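Local atomic coordinates of flavin prenyltransferase PAD1, mitochondrial (Aspergillus niger, PDB entry 6QLG), a protein that probably makes the prenylated FMN cofactor of the ferulic acid decarboxylase FDC1 by joining a dimethylallyl group to N5 and C6 of the flavin. Residues V205-D210 against G217-W222. Numbering follows the deposited sequence.
With DMA (dimethylallyl diphosphate), chain N.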
# COMPACT_ATOMS: atom_id res chain seq x y z
N VAL B 205 -19.52 -16.24 26.42
CA VAL B 205 -18.45 -17.14 26.85
C VAL B 205 -18.49 -18.43 26.04
O VAL B 205 -17.45 -18.97 25.64
CB VAL B 205 -18.55 -17.41 28.36
CG1 VAL B 205 -17.66 -18.58 28.76
CG2 VAL B 205 -18.18 -16.16 29.14
N GLY B 206 -19.69 -18.95 25.77
CA GLY B 206 -19.80 -20.15 24.96
C GLY B 206 -19.34 -19.94 23.53
O GLY B 206 -18.74 -20.83 22.93
N ARG B 207 -19.62 -18.76 22.97
CA ARG B 207 -19.18 -18.48 21.61
C ARG B 207 -17.68 -18.25 21.54
O ARG B 207 -17.05 -18.59 20.54
CB ARG B 207 -19.94 -17.27 21.06
CG ARG B 207 -21.44 -17.49 20.95
CD ARG B 207 -21.80 -18.42 19.80
NE ARG B 207 -21.71 -17.73 18.51
CZ ARG B 207 -20.72 -17.89 17.64
NH1 ARG B 207 -19.71 -18.70 17.92
NH2 ARG B 207 -20.72 -17.21 16.50
N MET B 208 -17.09 -17.67 22.59
CA MET B 208 -15.64 -17.56 22.67
C MET B 208 -14.98 -18.93 22.60
O MET B 208 -14.04 -19.14 21.82
CB MET B 208 -15.22 -16.86 23.96
CG MET B 208 -15.56 -15.39 24.07
SD MET B 208 -15.25 -14.82 25.75
CE MET B 208 -16.35 -13.40 25.81
N LEU B 209 -15.45 -19.86 23.42
CA LEU B 209 -14.81 -21.17 23.52
C LEU B 209 -15.08 -22.04 22.31
O LEU B 209 -14.38 -23.04 22.11
CB LEU B 209 -15.25 -21.87 24.80
CG LEU B 209 -14.94 -21.09 26.09
CD1 LEU B 209 -15.27 -21.91 27.32
CD2 LEU B 209 -13.49 -20.63 26.12
N ASP B 210 -16.08 -21.70 21.49
CA ASP B 210 -16.25 -22.36 20.20
C ASP B 210 -14.99 -22.24 19.35
O ASP B 210 -14.67 -23.15 18.58
CB ASP B 210 -17.44 -21.77 19.44
CG ASP B 210 -18.77 -22.29 19.95
OD1 ASP B 210 -18.79 -23.34 20.63
OD2 ASP B 210 -19.80 -21.65 19.67
N GLY B 217 -22.13 -26.31 26.20
CA GLY B 217 -23.47 -26.82 26.35
C GLY B 217 -24.34 -26.03 27.30
O GLY B 217 -25.33 -26.56 27.80
N ASP B 218 -23.98 -24.78 27.57
CA ASP B 218 -24.69 -23.97 28.56
C ASP B 218 -25.31 -22.72 27.93
O ASP B 218 -25.51 -21.71 28.61
CB ASP B 218 -23.75 -23.59 29.71
CG ASP B 218 -23.52 -24.74 30.67
OD1 ASP B 218 -24.38 -25.65 30.73
OD2 ASP B 218 -22.48 -24.74 31.37
N PHE B 219 -25.62 -22.79 26.64
CA PHE B 219 -26.32 -21.71 25.97
C PHE B 219 -27.02 -22.28 24.74
O PHE B 219 -26.62 -23.31 24.20
CB PHE B 219 -25.37 -20.56 25.57
CG PHE B 219 -24.49 -20.88 24.39
CD1 PHE B 219 -23.35 -21.64 24.54
CD2 PHE B 219 -24.82 -20.40 23.13
CE1 PHE B 219 -22.54 -21.93 23.46
CE2 PHE B 219 -24.01 -20.69 22.04
CZ PHE B 219 -22.88 -21.45 22.21
N GLU B 220 -28.08 -21.59 24.32
CA GLU B 220 -28.91 -22.05 23.21
C GLU B 220 -28.29 -21.61 21.89
O GLU B 220 -28.25 -20.42 21.59
CB GLU B 220 -30.33 -21.51 23.35
N ARG B 221 -27.80 -22.58 21.12
CA ARG B 221 -27.31 -22.28 19.78
C ARG B 221 -28.47 -21.97 18.85
O ARG B 221 -29.59 -22.47 19.02
CB ARG B 221 -26.50 -23.46 19.24
CG ARG B 221 -25.38 -23.90 20.16
CD ARG B 221 -24.46 -24.92 19.50
NE ARG B 221 -23.29 -25.18 20.34
CZ ARG B 221 -22.22 -24.40 20.38
NH1 ARG B 221 -22.15 -23.31 19.62
NH2 ARG B 221 -21.21 -24.71 21.19
N TRP B 222 -28.21 -21.12 17.86
CA TRP B 222 -29.25 -20.73 16.92
C TRP B 222 -29.67 -21.92 16.06
O TRP B 222 -28.84 -22.67 15.55
CB TRP B 222 -28.78 -19.59 16.03
CG TRP B 222 -29.79 -19.18 15.00
CD1 TRP B 222 -29.75 -19.44 13.66
CD2 TRP B 222 -31.00 -18.44 15.23
NE1 TRP B 222 -30.86 -18.91 13.04
CE2 TRP B 222 -31.64 -18.29 13.98
CE3 TRP B 222 -31.60 -17.89 16.36
CZ2 TRP B 222 -32.85 -17.61 13.84
CZ3 TRP B 222 -32.80 -17.22 16.22
CH2 TRP B 222 -33.41 -17.09 14.97
C1 DMA N . -26.43 -14.75 14.85
O1 DMA N . -25.33 -15.61 14.96
C2 DMA N . -27.18 -15.03 13.55
C3 DMA N . -28.45 -15.37 13.57
C4 DMA N . -29.18 -15.66 12.27
C5 DMA N . -29.19 -15.49 14.90
PA DMA N . -23.83 -15.00 14.66
O1A DMA N . -23.95 -13.59 14.12
O2A DMA N . -23.12 -15.87 13.64
O3A DMA N . -22.94 -14.98 16.05
PB DMA N . -23.61 -14.83 17.54
O1B DMA N . -24.83 -13.95 17.45
O2B DMA N . -22.62 -14.18 18.48
O3B DMA N . -23.99 -16.20 18.05
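Arg221 reaches back from the C-terminal loop to meet Asp210 on helix 197-210, and the two charged groups join end-on. NH2 of Arg221 donates to OD1 of Asp210 at 2.8 Å, meeting the syn lone pair of that oxygen, while NH1 of Arg221 donates to OD2 of Asp210 at 2.9 Å along an almost straight bond (178°). Arginine suits this place because two parallel N-H groups match the two oxygens of a carboxylate; its chain, extended from CG to NE, gives the reach, and the carboxylate and guanidinium planes are 31° apart. Phe219 lies against the pair: its CZ sits over one face of the Arg221 guanidinium, toward the rim, and its edge meets OD2 of Asp210. The same ring approaches the helix at Gly206, with CE1 of Phe219 3.6 Å from CA of Gly206, where the lack of a side chain allows so close an approach. CE2 of Phe219 also touches CD of Arg207, at 3.9 Å.

Bent at chi2 and chi3, Arg207 folds its guanidinium toward the diphosphate of dimethylallyl diphosphate. Its NE donates to O3B of the ligand at 2.8 Å and its NH2 to O3A at 3.2 Å, whereas NH1 makes a weak bond to OD2 of Asp210. NH2 of Arg207 also forms a salt bridge with Glu152 of a second subunit, and NH2 of Arg221 one with Asp215. Trp222 lays one face against C5 of the dimethylallyl tail, CD2 to C5 being 3.5 Å, while Ala107 of the second subunit accepts a bond from its NE1.

The loop thus folds back against helix 197-210 beside a substrate site shared between subunits. Asp210, doubly bonded by Arg221 and weakly by Arg207, may with Glu152 set how the Arg207 guanidinium lies, consistent with a site that meets diphosphate with hydrogen-bond donors and prenyl with an aromatic face.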